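Local coordinates for uncharacterized protein (Pyrococcus horikoshii, PDB 2P8T) that is of unknown function but probably joins an N-terminal winged-helix-like domain to an alpha/beta domain, with ATP binding and aminoacyl-tRNA ligase activity only tentatively assigned, at residues A[15-20]-A[194-199]; A[22-27]-A[74-79]; A[39-44]-A[171-176]; A[90-95]-A[164-169]; A[97-102]-A[153-158]. One frame throughout, in Å; residues are numbered along the deposited sequence.

Contact 1: residues A[15-20]-A[194-199]; sequences YTVEDV and EILEVV
Tyr15 and Val198 supply the polar link between the start of helix 17-26 and the C-terminal tail. Tyr15 OH donates to Val198 O at 2.5 Å, and the C=O...OH angle of 168° puts the donor nearly along the C=O axis. Val198 O lies in the plane of the phenol ring, at its edge. Tyr15 CG sits between the backbone N and the carbonyl carbon (chi1 63°), a setting from which the ring reaches across to the tail while also resting on helix 44-56.

The apolar part follows the next turn of the helix. Val20 CG2 meets Val198 CG1 at 3.7 Å, and the other branch, Val20 CG1, lies 3.9 Å from Ile195 CG2. That same Ile195 methyl is approached by Val17 CG2 at 4.1 Å, with the two side chains crossing at about a right angle.

A third set of bonds stays within 15-20. Thr16 and Asp19 form a capping box: Asp19 N donates to Thr16 OG1 (3.2 Å), and Thr16 N returns a bond to Asp19 OD2 (2.8 Å). Asp19 OD1 also pairs with Lys177 of helix 172-187.

The chemistry implies a division of labour: valine and isoleucine branches bury Ile195 and Val198 of the tail against the N-terminal domain, a single phenol bond ties down the Val198 carbonyl, and the capping box satisfies N-H groups at the helix start.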
# COMPACT_ATOMS: atom_id res chain seq x y z
N TYR A 15 -12.13 -6.77 9.80
CA TYR A 15 -11.17 -5.92 9.06
C TYR A 15 -9.76 -6.17 9.58
O TYR A 15 -9.58 -6.57 10.73
CB TYR A 15 -11.53 -4.42 9.13
CG TYR A 15 -11.51 -3.79 10.52
CD1 TYR A 15 -10.32 -3.36 11.11
CD2 TYR A 15 -12.71 -3.57 11.21
CE1 TYR A 15 -10.32 -2.76 12.38
CE2 TYR A 15 -12.71 -2.97 12.49
CZ TYR A 15 -11.52 -2.57 13.06
OH TYR A 15 -11.53 -1.98 14.30
N THR A 16 -8.77 -5.90 8.74
CA THR A 16 -7.37 -6.19 9.05
C THR A 16 -6.54 -4.91 9.17
O THR A 16 -7.01 -3.84 8.80
CB THR A 16 -6.76 -7.10 7.95
OG1 THR A 16 -6.71 -6.37 6.72
CG2 THR A 16 -7.65 -8.33 7.73
N VAL A 17 -5.30 -5.02 9.68
CA VAL A 17 -4.38 -3.87 9.70
C VAL A 17 -4.17 -3.32 8.27
O VAL A 17 -4.01 -2.11 8.09
CB VAL A 17 -3.03 -4.21 10.42
CG1 VAL A 17 -2.22 -5.23 9.62
CG2 VAL A 17 -2.20 -2.96 10.68
N GLU A 18 -4.23 -4.20 7.27
CA GLU A 18 -4.04 -3.77 5.89
C GLU A 18 -5.22 -2.91 5.47
O GLU A 18 -5.04 -1.98 4.72
CB GLU A 18 -3.87 -4.97 4.94
CG GLU A 18 -2.52 -5.67 5.08
CD GLU A 18 -2.48 -6.74 6.14
OE1 GLU A 18 -3.55 -7.01 6.75
OE2 GLU A 18 -1.39 -7.32 6.36
N ASP A 19 -6.42 -3.24 5.95
CA ASP A 19 -7.59 -2.41 5.69
C ASP A 19 -7.45 -1.04 6.37
O ASP A 19 -7.81 -0.03 5.79
CB ASP A 19 -8.88 -3.09 6.16
CG ASP A 19 -9.17 -4.40 5.44
OD1 ASP A 19 -9.03 -4.46 4.18
OD2 ASP A 19 -9.56 -5.36 6.13
N VAL A 20 -6.95 -1.02 7.61
CA VAL A 20 -6.72 0.24 8.33
C VAL A 20 -5.74 1.07 7.51
O VAL A 20 -6.04 2.22 7.15
CB VAL A 20 -6.16 0.03 9.76
CG1 VAL A 20 -5.86 1.38 10.46
CG2 VAL A 20 -7.10 -0.85 10.61
N GLU A 194 -0.52 3.69 17.20
CA GLU A 194 -1.80 4.34 16.98
C GLU A 194 -2.59 3.65 15.88
O GLU A 194 -3.81 3.64 15.91
CB GLU A 194 -1.61 5.83 16.65
CG GLU A 194 -0.80 6.58 17.69
CD GLU A 194 -1.07 8.08 17.71
OE1 GLU A 194 -1.34 8.67 16.64
OE2 GLU A 194 -1.00 8.68 18.81
N ILE A 195 -1.89 3.07 14.90
CA ILE A 195 -2.53 2.29 13.84
C ILE A 195 -2.92 0.91 14.37
O ILE A 195 -4.04 0.44 14.14
CB ILE A 195 -1.62 2.16 12.60
CG1 ILE A 195 -1.50 3.51 11.88
CG2 ILE A 195 -2.15 1.08 11.62
CD1 ILE A 195 -0.53 3.50 10.69
N LEU A 196 -2.00 0.26 15.05
CA LEU A 196 -2.26 -1.06 15.64
C LEU A 196 -3.45 -1.02 16.60
O LEU A 196 -4.18 -2.01 16.72
CB LEU A 196 -1.02 -1.57 16.37
CG LEU A 196 0.26 -1.76 15.54
CD1 LEU A 196 1.45 -2.13 16.45
CD2 LEU A 196 0.07 -2.79 14.43
N GLU A 197 -3.66 0.12 17.26
CA GLU A 197 -4.80 0.31 18.18
C GLU A 197 -6.17 0.13 17.50
O GLU A 197 -7.18 -0.13 18.16
CB GLU A 197 -4.74 1.70 18.84
CG GLU A 197 -5.35 1.76 20.23
CD GLU A 197 -5.20 3.10 20.94
OE1 GLU A 197 -4.60 4.06 20.37
OE2 GLU A 197 -5.69 3.20 22.09
N VAL A 198 -6.22 0.29 16.18
CA VAL A 198 -7.48 0.23 15.45
C VAL A 198 -7.98 -1.23 15.29
O VAL A 198 -9.18 -1.49 15.13
CB VAL A 198 -7.38 0.97 14.09
CG1 VAL A 198 -8.74 1.01 13.38
CG2 VAL A 198 -6.80 2.39 14.28
N VAL A 199 -7.06 -2.19 15.32
CA VAL A 199 -7.50 -3.57 15.13
C VAL A 199 -7.94 -4.17 16.46
O VAL A 199 -7.34 -3.91 17.49
CB VAL A 199 -6.45 -4.44 14.39
CG1 VAL A 199 -5.04 -4.00 14.72
CG2 VAL A 199 -6.65 -5.92 14.68

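Contact 2: residues A[22-27]-A[74-79]; sequences AVIFLL and KEIRDK
Arg77 CG stands anti to its backbone N (chi1 -157°), and from CG to NE the chain runs extended, which carries the guanidinium to the backbone of Ile24 and Phe25. The two helices involved, 17-26 and 71-81, belong to an N-terminal domain whose helices and small two-stranded hairpin are consistent with a winged-helix fold. Their short segments lie 10.1 Å apart at closest approach, with axes at 99°, so contact is concentrated where they cross.

The apolar part rests on Ile24. Ile24 CG2, itself anti to the backbone N, packs on Arg77 CG at 3.9 Å, the two side chains sliding past each other in opposite directions. Farther out, Ile24 CD1 meets Ile76 CG2 at 3.8 Å, and these isoleucines cross at about a right angle.

The guanidinium then serves carbonyls in the last turn of helix 17-26, just before Leu27 leaves helical geometry. A positive group here would probably suit the negative end of the helix dipole. Arg77 NH1 has a second charge partner in Glu86. Arg77 NE donates to Ile24 O at 2.9 Å, a bent bond tilted from the guanidinium plane. By contrast, Arg77 NH2 reaches Phe25 O at 2.8 Å in that plane, on a carbonyl lone pair, with an N-H...O angle of 177°.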
# COMPACT_ATOMS: atom_id res chain seq x y z
N ALA A 22 -4.93 0.89 4.36
CA ALA A 22 -5.58 1.28 3.11
C ALA A 22 -6.49 2.50 3.26
O ALA A 22 -6.43 3.41 2.43
CB ALA A 22 -6.35 0.11 2.48
N VAL A 23 -7.32 2.51 4.30
CA VAL A 23 -8.24 3.64 4.51
C VAL A 23 -7.45 4.95 4.69
O VAL A 23 -7.80 5.97 4.11
CB VAL A 23 -9.20 3.39 5.72
CG1 VAL A 23 -9.83 4.68 6.20
CG2 VAL A 23 -10.24 2.35 5.35
N ILE A 24 -6.39 4.89 5.47
CA ILE A 24 -5.55 6.06 5.72
C ILE A 24 -4.86 6.54 4.44
O ILE A 24 -4.80 7.74 4.20
CB ILE A 24 -4.53 5.80 6.86
CG1 ILE A 24 -5.28 5.37 8.14
CG2 ILE A 24 -3.65 7.03 7.13
CD1 ILE A 24 -4.39 5.17 9.35
N PHE A 25 -4.35 5.60 3.64
CA PHE A 25 -3.88 5.96 2.29
C PHE A 25 -4.99 6.61 1.45
O PHE A 25 -4.76 7.61 0.76
CB PHE A 25 -3.28 4.77 1.56
CG PHE A 25 -1.88 4.45 1.98
CD1 PHE A 25 -0.85 5.39 1.83
CD2 PHE A 25 -1.57 3.21 2.51
CE1 PHE A 25 0.45 5.11 2.21
CE2 PHE A 25 -0.27 2.91 2.89
CZ PHE A 25 0.75 3.86 2.74
N LEU A 26 -6.19 6.04 1.49
CA LEU A 26 -7.29 6.52 0.64
C LEU A 26 -7.78 7.91 1.02
O LEU A 26 -8.11 8.71 0.14
CB LEU A 26 -8.47 5.54 0.64
CG LEU A 26 -8.30 4.24 -0.15
CD1 LEU A 26 -9.46 3.27 0.13
CD2 LEU A 26 -8.16 4.50 -1.65
N LEU A 27 -7.80 8.19 2.32
CA LEU A 27 -8.34 9.45 2.84
C LEU A 27 -7.42 10.67 2.69
O LEU A 27 -7.49 11.62 3.49
CB LEU A 27 -8.83 9.26 4.29
CG LEU A 27 -10.10 8.42 4.49
CD1 LEU A 27 -10.46 8.30 5.97
CD2 LEU A 27 -11.30 8.98 3.72
N LYS A 74 -3.98 12.97 10.19
CA LYS A 74 -2.95 13.57 9.32
C LYS A 74 -1.52 13.32 9.79
O LYS A 74 -0.62 13.11 8.96
CB LYS A 74 -3.20 15.08 9.19
CG LYS A 74 -2.17 15.79 8.30
CD LYS A 74 -2.46 15.52 6.81
CE LYS A 74 -1.75 16.53 5.91
NZ LYS A 74 -0.29 16.35 5.92
N GLU A 75 -1.29 13.35 11.10
CA GLU A 75 0.04 13.09 11.65
C GLU A 75 0.38 11.63 11.39
O GLU A 75 1.53 11.29 11.08
CB GLU A 75 0.11 13.37 13.16
CG GLU A 75 -0.03 14.85 13.56
CD GLU A 75 -0.02 15.05 15.06
OE1 GLU A 75 -0.62 14.21 15.79
OE2 GLU A 75 0.57 16.05 15.52
N ILE A 76 -0.61 10.76 11.52
CA ILE A 76 -0.40 9.34 11.22
C ILE A 76 -0.04 9.11 9.76
O ILE A 76 0.93 8.41 9.47
CB ILE A 76 -1.61 8.48 11.65
CG1 ILE A 76 -1.64 8.36 13.17
CG2 ILE A 76 -1.51 7.07 11.02
CD1 ILE A 76 -3.00 7.84 13.73
N ARG A 77 -0.82 9.69 8.85
CA ARG A 77 -0.56 9.59 7.41
C ARG A 77 0.81 10.15 7.03
O ARG A 77 1.51 9.58 6.19
CB ARG A 77 -1.64 10.33 6.62
CG ARG A 77 -1.77 9.83 5.18
CD ARG A 77 -2.85 10.55 4.36
NE ARG A 77 -3.07 9.84 3.10
CZ ARG A 77 -2.25 9.91 2.05
NH1 ARG A 77 -1.19 10.70 2.09
NH2 ARG A 77 -2.49 9.21 0.95
N ASP A 78 1.18 11.28 7.63
CA ASP A 78 2.49 11.88 7.35
C ASP A 78 3.61 10.94 7.75
O ASP A 78 4.59 10.76 7.01
CB ASP A 78 2.64 13.24 8.03
CG ASP A 78 1.76 14.31 7.41
OD1 ASP A 78 1.19 14.09 6.32
OD2 ASP A 78 1.65 15.39 8.02
N LYS A 79 3.45 10.31 8.91
CA LYS A 79 4.35 9.27 9.35
C LYS A 79 4.40 8.09 8.36
O LYS A 79 5.47 7.57 8.11
CB LYS A 79 3.99 8.82 10.75
CG LYS A 79 4.35 9.84 11.84
CD LYS A 79 3.71 9.51 13.20
CE LYS A 79 3.79 10.71 14.15
NZ LYS A 79 5.22 11.13 14.39

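Contact 3: residues A[39-44]-A[171-176]; sequences RLELGE and TPAKAL
Glu41 and Thr171 reach toward each other tip to tip. Thr171 OG1 donates to Glu41 OE2 at 3.0 Å, meeting the oxygen on its syn side and 17° out of the carboxylate plane. The same hydroxyl oxygen accepts from Lys174 N at 3.2 Å and so N-caps helix 172-187. Thr171 OG1 lies between its backbone N and carbonyl carbon (chi1 70°), a setting that lets it take the Lys174 N-H. A valine in place of Thr171 would probably leave both Glu41 OE2 and the helix-start nitrogen of Lys174 without their hydroxyl partner.

The charged component is looser. Glu41 OE1 and Lys174 NZ are 3.5 Å apart, and one water bridges them, donating to the first and accepting from the second. With the helix start close by, the carboxylate would probably be favoured by the helix dipole as well.

Packing is centred on a methyl. Ala173 CB lies 3.2 Å from Arg39 O and 3.6 Å from Glu41 CB, a closeness that the small side chain allows.

Glu41, with positive phi, begins the turn between helices 33-40 and 44-56. The arrangement is thus an N-capped helix of the second domain set against the turn of what is probably a helix-turn-helix.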
# COMPACT_ATOMS: atom_id res chain seq x y z
N ARG A 39 -13.66 0.67 -3.06
CA ARG A 39 -12.21 0.72 -3.29
C ARG A 39 -11.42 -0.28 -2.43
O ARG A 39 -10.32 -0.69 -2.81
CB ARG A 39 -11.69 2.14 -3.11
CG ARG A 39 -12.25 3.13 -4.13
CD ARG A 39 -11.35 4.34 -4.34
NE ARG A 39 -9.95 3.97 -4.57
CZ ARG A 39 -9.13 4.61 -5.40
NH1 ARG A 39 -9.56 5.65 -6.11
NH2 ARG A 39 -7.87 4.20 -5.52
N LEU A 40 -11.99 -0.65 -1.29
CA LEU A 40 -11.37 -1.65 -0.41
C LEU A 40 -11.86 -3.06 -0.74
O LEU A 40 -11.18 -4.04 -0.43
CB LEU A 40 -11.69 -1.37 1.05
CG LEU A 40 -11.29 -0.11 1.81
CD1 LEU A 40 -11.93 -0.17 3.19
CD2 LEU A 40 -9.79 0.02 1.93
N GLU A 41 -13.05 -3.15 -1.33
CA GLU A 41 -13.74 -4.42 -1.56
C GLU A 41 -14.02 -5.08 -0.21
O GLU A 41 -13.72 -6.26 -0.00
CB GLU A 41 -12.90 -5.34 -2.47
CG GLU A 41 -13.64 -5.91 -3.68
CD GLU A 41 -12.69 -6.25 -4.83
OE1 GLU A 41 -11.94 -7.24 -4.74
OE2 GLU A 41 -12.70 -5.51 -5.84
N LEU A 42 -14.59 -4.30 0.71
CA LEU A 42 -14.96 -4.77 2.04
C LEU A 42 -16.46 -4.68 2.27
O LEU A 42 -17.13 -3.79 1.74
CB LEU A 42 -14.25 -3.95 3.12
CG LEU A 42 -13.01 -4.52 3.81
CD1 LEU A 42 -11.86 -4.62 2.83
CD2 LEU A 42 -12.63 -3.65 5.02
N GLY A 43 -16.98 -5.61 3.07
CA GLY A 43 -18.41 -5.64 3.42
C GLY A 43 -18.88 -4.38 4.11
O GLY A 43 -18.09 -3.66 4.72
N GLU A 44 -20.18 -4.10 4.00
CA GLU A 44 -20.77 -2.91 4.63
C GLU A 44 -20.59 -2.92 6.15
O GLU A 44 -20.24 -1.91 6.75
CB GLU A 44 -22.24 -2.75 4.26
CG GLU A 44 -22.79 -1.36 4.60
CD GLU A 44 -24.26 -1.19 4.25
OE1 GLU A 44 -25.05 -2.13 4.50
OE2 GLU A 44 -24.62 -0.10 3.74
N THR A 171 -8.66 -7.13 -9.55
CA THR A 171 -9.31 -5.85 -9.25
C THR A 171 -8.28 -4.91 -8.62
O THR A 171 -7.33 -5.38 -8.01
CB THR A 171 -10.52 -6.02 -8.29
OG1 THR A 171 -10.08 -6.38 -6.98
CG2 THR A 171 -11.51 -7.08 -8.80
N PRO A 172 -8.47 -3.58 -8.79
CA PRO A 172 -7.61 -2.62 -8.10
C PRO A 172 -7.58 -2.82 -6.58
O PRO A 172 -6.53 -2.63 -5.97
CB PRO A 172 -8.24 -1.27 -8.46
CG PRO A 172 -8.92 -1.51 -9.76
CD PRO A 172 -9.43 -2.91 -9.68
N ALA A 173 -8.70 -3.22 -5.98
CA ALA A 173 -8.75 -3.38 -4.52
C ALA A 173 -7.83 -4.50 -4.06
O ALA A 173 -7.12 -4.36 -3.06
CB ALA A 173 -10.17 -3.64 -4.06
N LYS A 174 -7.84 -5.61 -4.80
CA LYS A 174 -6.96 -6.72 -4.48
C LYS A 174 -5.49 -6.35 -4.68
O LYS A 174 -4.66 -6.75 -3.88
CB LYS A 174 -7.30 -7.97 -5.28
CG LYS A 174 -8.67 -8.55 -4.92
CD LYS A 174 -8.97 -9.74 -5.80
CE LYS A 174 -10.45 -10.13 -5.71
NZ LYS A 174 -10.81 -10.54 -4.33
N ALA A 175 -5.18 -5.61 -5.74
CA ALA A 175 -3.80 -5.10 -5.93
C ALA A 175 -3.38 -4.19 -4.77
O ALA A 175 -2.26 -4.28 -4.27
CB ALA A 175 -3.68 -4.33 -7.28
N LEU A 176 -4.29 -3.31 -4.35
CA LEU A 176 -3.98 -2.39 -3.26
C LEU A 176 -3.73 -3.14 -1.97
O LEU A 176 -2.73 -2.90 -1.29
CB LEU A 176 -5.10 -1.36 -3.07
CG LEU A 176 -4.80 -0.30 -1.99
CD1 LEU A 176 -3.45 0.38 -2.20
CD2 LEU A 176 -5.92 0.74 -1.94
O HOH W 1 -11.41 -2.68 -7.09
O HOH W 2 -11.23 -8.32 -2.33

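Contact 4: residues A[90-95]-A[164-169]; sequences VSVDGY and VIITWA
Val92 presses its CG1 methyl onto one face of the Trp168 indole. The methyl lies 3.7 Å from the centroid of the six-membered ring and only 14° off the ring normal, a CH-pi contact over the ring centre. Val92 CB stands by the CG-CD2 bond, 3.7 Å from Trp168 CG, while Val92 CG2 lies out past the rim, 3.8 Å from Trp168 CE3. One methyl is thus the bump, seated on the centre of the six-membered ring, with the other branch beyond its outline. Trp168 CG lies between the backbone N and the carbonyl carbon (chi1 60°), a setting from which the indole is presented to Val92.

Strands 88-92 and 163-168 are not direct neighbours: strand 95-102 lies between them in an antiparallel sheet, and strands 88-92 and 95-102 form a hairpin closed by a type I' turn from Val92 to Tyr95. The middle strand has small residues at Gly97 and Ala99, which is consistent with larger side chains from the two flanking strands meeting across it. Ile166 CG2 fits against two valine branches, 4.1 Å from Val92 CG2 and 4.2 Å from Val90 CG2.

At the hairpin end, Tyr95 CB approaches Trp168 CD1 obliquely, at 3.8 Å, and lies close to Ala169 O. The rings are slid apart, with centroids separated by 5.8 Å and planes at 30°, so they barely overlap. Tyr95 OH is hydrogen-bonded to Lys123, outside the contact.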
# COMPACT_ATOMS: atom_id res chain seq x y z
N VAL A 90 -0.95 1.19 -11.51
CA VAL A 90 -0.24 0.81 -12.72
C VAL A 90 -1.03 -0.31 -13.42
O VAL A 90 -2.09 -0.72 -12.95
CB VAL A 90 1.23 0.35 -12.43
CG1 VAL A 90 2.07 1.48 -11.82
CG2 VAL A 90 1.26 -0.89 -11.50
N SER A 91 -0.51 -0.78 -14.54
CA SER A 91 -1.10 -1.92 -15.23
C SER A 91 0.01 -2.91 -15.59
O SER A 91 1.05 -2.52 -16.13
CB SER A 91 -1.87 -1.44 -16.46
OG SER A 91 -1.99 -2.47 -17.42
N VAL A 92 -0.19 -4.19 -15.27
CA VAL A 92 0.83 -5.20 -15.55
C VAL A 92 0.17 -6.27 -16.40
O VAL A 92 -0.78 -6.91 -15.95
CB VAL A 92 1.43 -5.82 -14.24
CG1 VAL A 92 2.49 -6.88 -14.58
CG2 VAL A 92 2.04 -4.75 -13.35
N ASP A 93 0.64 -6.43 -17.63
CA ASP A 93 0.11 -7.46 -18.53
C ASP A 93 -1.42 -7.39 -18.58
O ASP A 93 -2.10 -8.42 -18.56
CB ASP A 93 0.59 -8.86 -18.09
CG ASP A 93 2.06 -9.14 -18.44
OD1 ASP A 93 2.46 -8.88 -19.60
OD2 ASP A 93 2.83 -9.62 -17.56
N GLY A 94 -1.96 -6.17 -18.58
CA GLY A 94 -3.41 -5.94 -18.66
C GLY A 94 -4.23 -6.07 -17.38
O GLY A 94 -5.45 -5.90 -17.43
N TYR A 95 -3.59 -6.38 -16.25
CA TYR A 95 -4.25 -6.42 -14.94
C TYR A 95 -4.00 -5.13 -14.15
O TYR A 95 -2.91 -4.56 -14.25
CB TYR A 95 -3.73 -7.60 -14.12
CG TYR A 95 -4.02 -8.93 -14.74
CD1 TYR A 95 -5.28 -9.52 -14.60
CD2 TYR A 95 -3.05 -9.60 -15.47
CE1 TYR A 95 -5.56 -10.73 -15.19
CE2 TYR A 95 -3.32 -10.82 -16.06
CZ TYR A 95 -4.58 -11.39 -15.91
OH TYR A 95 -4.84 -12.61 -16.49
N VAL A 164 10.83 -1.47 -4.07
CA VAL A 164 9.67 -1.07 -4.84
C VAL A 164 8.76 -2.28 -4.98
O VAL A 164 9.14 -3.27 -5.63
CB VAL A 164 10.02 -0.48 -6.25
CG1 VAL A 164 8.73 -0.00 -6.93
CG2 VAL A 164 11.00 0.69 -6.13
N ILE A 165 7.60 -2.22 -4.35
CA ILE A 165 6.62 -3.32 -4.40
C ILE A 165 5.73 -3.05 -5.55
O ILE A 165 5.18 -1.96 -5.65
CB ILE A 165 5.73 -3.33 -3.14
CG1 ILE A 165 6.56 -3.55 -1.89
CG2 ILE A 165 4.60 -4.38 -3.24
CD1 ILE A 165 5.84 -3.03 -0.62
N ILE A 166 5.56 -4.04 -6.43
CA ILE A 166 4.55 -3.92 -7.50
C ILE A 166 3.68 -5.16 -7.50
O ILE A 166 4.18 -6.25 -7.76
CB ILE A 166 5.18 -3.76 -8.90
CG1 ILE A 166 6.15 -2.57 -8.91
CG2 ILE A 166 4.07 -3.57 -9.99
CD1 ILE A 166 7.04 -2.48 -10.11
N THR A 167 2.40 -5.00 -7.19
CA THR A 167 1.46 -6.13 -7.27
C THR A 167 0.46 -5.90 -8.39
O THR A 167 0.20 -4.74 -8.79
CB THR A 167 0.66 -6.31 -5.96
OG1 THR A 167 -0.13 -5.15 -5.71
CG2 THR A 167 1.58 -6.57 -4.77
N TRP A 168 -0.15 -6.98 -8.87
CA TRP A 168 -1.29 -6.85 -9.78
C TRP A 168 -2.28 -7.95 -9.48
O TRP A 168 -1.93 -8.95 -8.86
CB TRP A 168 -0.87 -6.85 -11.26
CG TRP A 168 -0.16 -8.08 -11.72
CD1 TRP A 168 -0.70 -9.14 -12.41
CD2 TRP A 168 1.23 -8.37 -11.55
NE1 TRP A 168 0.28 -10.08 -12.68
CE2 TRP A 168 1.47 -9.63 -12.15
CE3 TRP A 168 2.31 -7.69 -10.95
CZ2 TRP A 168 2.75 -10.21 -12.18
CZ3 TRP A 168 3.57 -8.27 -10.96
CH2 TRP A 168 3.77 -9.52 -11.57
N ALA A 169 -3.53 -7.74 -9.88
CA ALA A 169 -4.61 -8.62 -9.45
C ALA A 169 -5.80 -8.45 -10.38
O ALA A 169 -5.73 -7.69 -11.35
CB ALA A 169 -5.00 -8.31 -8.00

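Contact 5: residues A[97-102]-A[153-158]; sequences GIAIVV and KKIVDY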
# COMPACT_ATOMS: atom_id res chain seq x y z
N GLY A 97 -2.74 -2.89 -11.22
CA GLY A 97 -1.68 -3.06 -10.25
C GLY A 97 -1.47 -1.84 -9.36
O GLY A 97 -2.07 -0.78 -9.59
N ILE A 98 -0.60 -2.00 -8.37
CA ILE A 98 -0.26 -0.93 -7.45
C ILE A 98 1.25 -1.00 -7.16
O ILE A 98 1.79 -2.07 -6.96
CB ILE A 98 -1.07 -1.06 -6.12
CG1 ILE A 98 -2.54 -0.68 -6.33
CG2 ILE A 98 -0.43 -0.24 -4.98
CD1 ILE A 98 -2.77 0.84 -6.37
N ALA A 99 1.91 0.15 -7.18
CA ALA A 99 3.30 0.23 -6.82
C ALA A 99 3.41 1.07 -5.54
O ALA A 99 2.75 2.12 -5.42
CB ALA A 99 4.14 0.86 -7.95
N ILE A 100 4.19 0.55 -4.60
CA ILE A 100 4.53 1.27 -3.37
C ILE A 100 6.04 1.19 -3.13
O ILE A 100 6.63 0.10 -3.09
CB ILE A 100 3.77 0.71 -2.12
CG1 ILE A 100 2.25 0.65 -2.37
CG2 ILE A 100 4.13 1.52 -0.86
CD1 ILE A 100 1.43 0.03 -1.20
N VAL A 101 6.67 2.35 -2.96
CA VAL A 101 8.09 2.42 -2.61
C VAL A 101 8.17 2.28 -1.10
O VAL A 101 7.43 2.96 -0.36
CB VAL A 101 8.72 3.77 -3.02
CG1 VAL A 101 10.20 3.87 -2.60
CG2 VAL A 101 8.55 4.03 -4.50
N VAL A 102 9.05 1.40 -0.65
CA VAL A 102 9.35 1.25 0.78
C VAL A 102 10.72 1.88 1.06
O VAL A 102 11.74 1.45 0.51
CB VAL A 102 9.36 -0.23 1.22
CG1 VAL A 102 9.63 -0.33 2.72
CG2 VAL A 102 8.04 -0.90 0.87
N LYS A 153 7.74 4.12 -15.59
CA LYS A 153 7.61 5.57 -15.80
C LYS A 153 6.67 6.26 -14.80
O LYS A 153 6.82 7.45 -14.52
CB LYS A 153 7.22 5.89 -17.25
CG LYS A 153 8.43 5.93 -18.18
CD LYS A 153 8.05 6.22 -19.63
CE LYS A 153 8.26 7.70 -20.00
NZ LYS A 153 9.69 8.00 -20.34
N LYS A 154 5.71 5.50 -14.27
CA LYS A 154 4.73 6.01 -13.31
C LYS A 154 5.24 6.05 -11.87
O LYS A 154 4.66 6.75 -11.03
CB LYS A 154 3.45 5.17 -13.37
CG LYS A 154 2.60 5.43 -14.61
CD LYS A 154 1.13 5.02 -14.41
CE LYS A 154 0.42 5.95 -13.41
NZ LYS A 154 -1.06 5.71 -13.35
N ILE A 155 6.29 5.30 -11.60
CA ILE A 155 6.79 5.17 -10.25
C ILE A 155 7.74 6.34 -9.95
O ILE A 155 8.67 6.62 -10.72
CB ILE A 155 7.45 3.80 -10.01
CG1 ILE A 155 6.41 2.69 -10.20
CG2 ILE A 155 8.03 3.70 -8.58
CD1 ILE A 155 6.99 1.28 -10.31
N VAL A 156 7.47 7.02 -8.84
CA VAL A 156 8.22 8.21 -8.44
C VAL A 156 8.56 8.10 -6.96
O VAL A 156 8.21 7.10 -6.31
CB VAL A 156 7.39 9.51 -8.72
CG1 VAL A 156 7.06 9.64 -10.20
CG2 VAL A 156 6.07 9.54 -7.91
N ASP A 157 9.23 9.11 -6.41
CA ASP A 157 9.51 9.16 -4.97
C ASP A 157 10.35 7.98 -4.47
O ASP A 157 10.04 7.37 -3.44
CB ASP A 157 8.19 9.28 -4.17
CG ASP A 157 8.41 9.66 -2.70
OD1 ASP A 157 9.47 10.25 -2.38
OD2 ASP A 157 7.52 9.38 -1.87
N TYR A 158 11.43 7.65 -5.19
CA TYR A 158 12.38 6.62 -4.72
C TYR A 158 13.85 7.08 -4.76
O TYR A 158 14.21 7.99 -5.51
CB TYR A 158 12.22 5.30 -5.50
CG TYR A 158 12.43 5.44 -6.99
CD1 TYR A 158 13.71 5.43 -7.54
CD2 TYR A 158 11.34 5.62 -7.84
CE1 TYR A 158 13.90 5.60 -8.92
CE2 TYR A 158 11.52 5.77 -9.22
CZ TYR A 158 12.79 5.76 -9.75
OH TYR A 158 12.96 5.92 -11.10
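Asp157 comes against Val101 of the strand while its OD2 forms a salt bridge with Lys103, just beyond the strand's end. Its backbone oxygen fares differently: Asp157 O is buried by the contact, with Val101 CG1 at 3.6 Å and Val101 CG2 at 3.8 Å, and has no hydrogen-bonding partner in the model.

Val101 fills the bend of the loop with both branches. Its CG1, anti to the backbone N (chi1 178°), also meets Tyr158 CB at 3.8 Å, the two side chains crossing at about a right angle. The second branch, CG2, faces Val156 O at 3.6 Å and touches Ile155 CG2 at 4.1 Å. An alanine in place of Val101 would probably open a gap between the strand and the loop, leaving Tyr158 CB and Ile155 CG2 without the methyls they rest on.

Two residues earlier on the strand, Ala99 CB receives Ile155, with CG1 and CD1 of the isoleucine each 3.7 Å from it. The short alanine leaves room for the longer side chain, which goes on to Val164 and Ile166 of the adjoining strand.

Ala99 and Val101 point to the loop, whereas Ile98 and Ile100 meet helix 172-187. This is the alternation of an interior strand in an antiparallel sheet covered on both faces.

How the contacts relate
Contact 2 is wholly buried, whereas the other four mix buried and more exposed residues. Contacts 1 and 2 share helix 17-26 and touch through Ile195, Ile76 and Ile24, so the C-terminal tail joins the core of the N-terminal domain. Contact 3 links that domain to the second one; Leu40 meets Ala22 of contact 2, and Ala175 O pairs with Thr167 OG1 of contact 4. Contacts 4 and 5 belong to one sheet, with centres about 11 Å apart, and Ile166 meets Ile155 between them. Chemistry changes with place: backbone carbonyls take side-chain donors in contacts 1 and 2, charge and water bridge the domains in contact 3, and apolar branches dominate over the sheet.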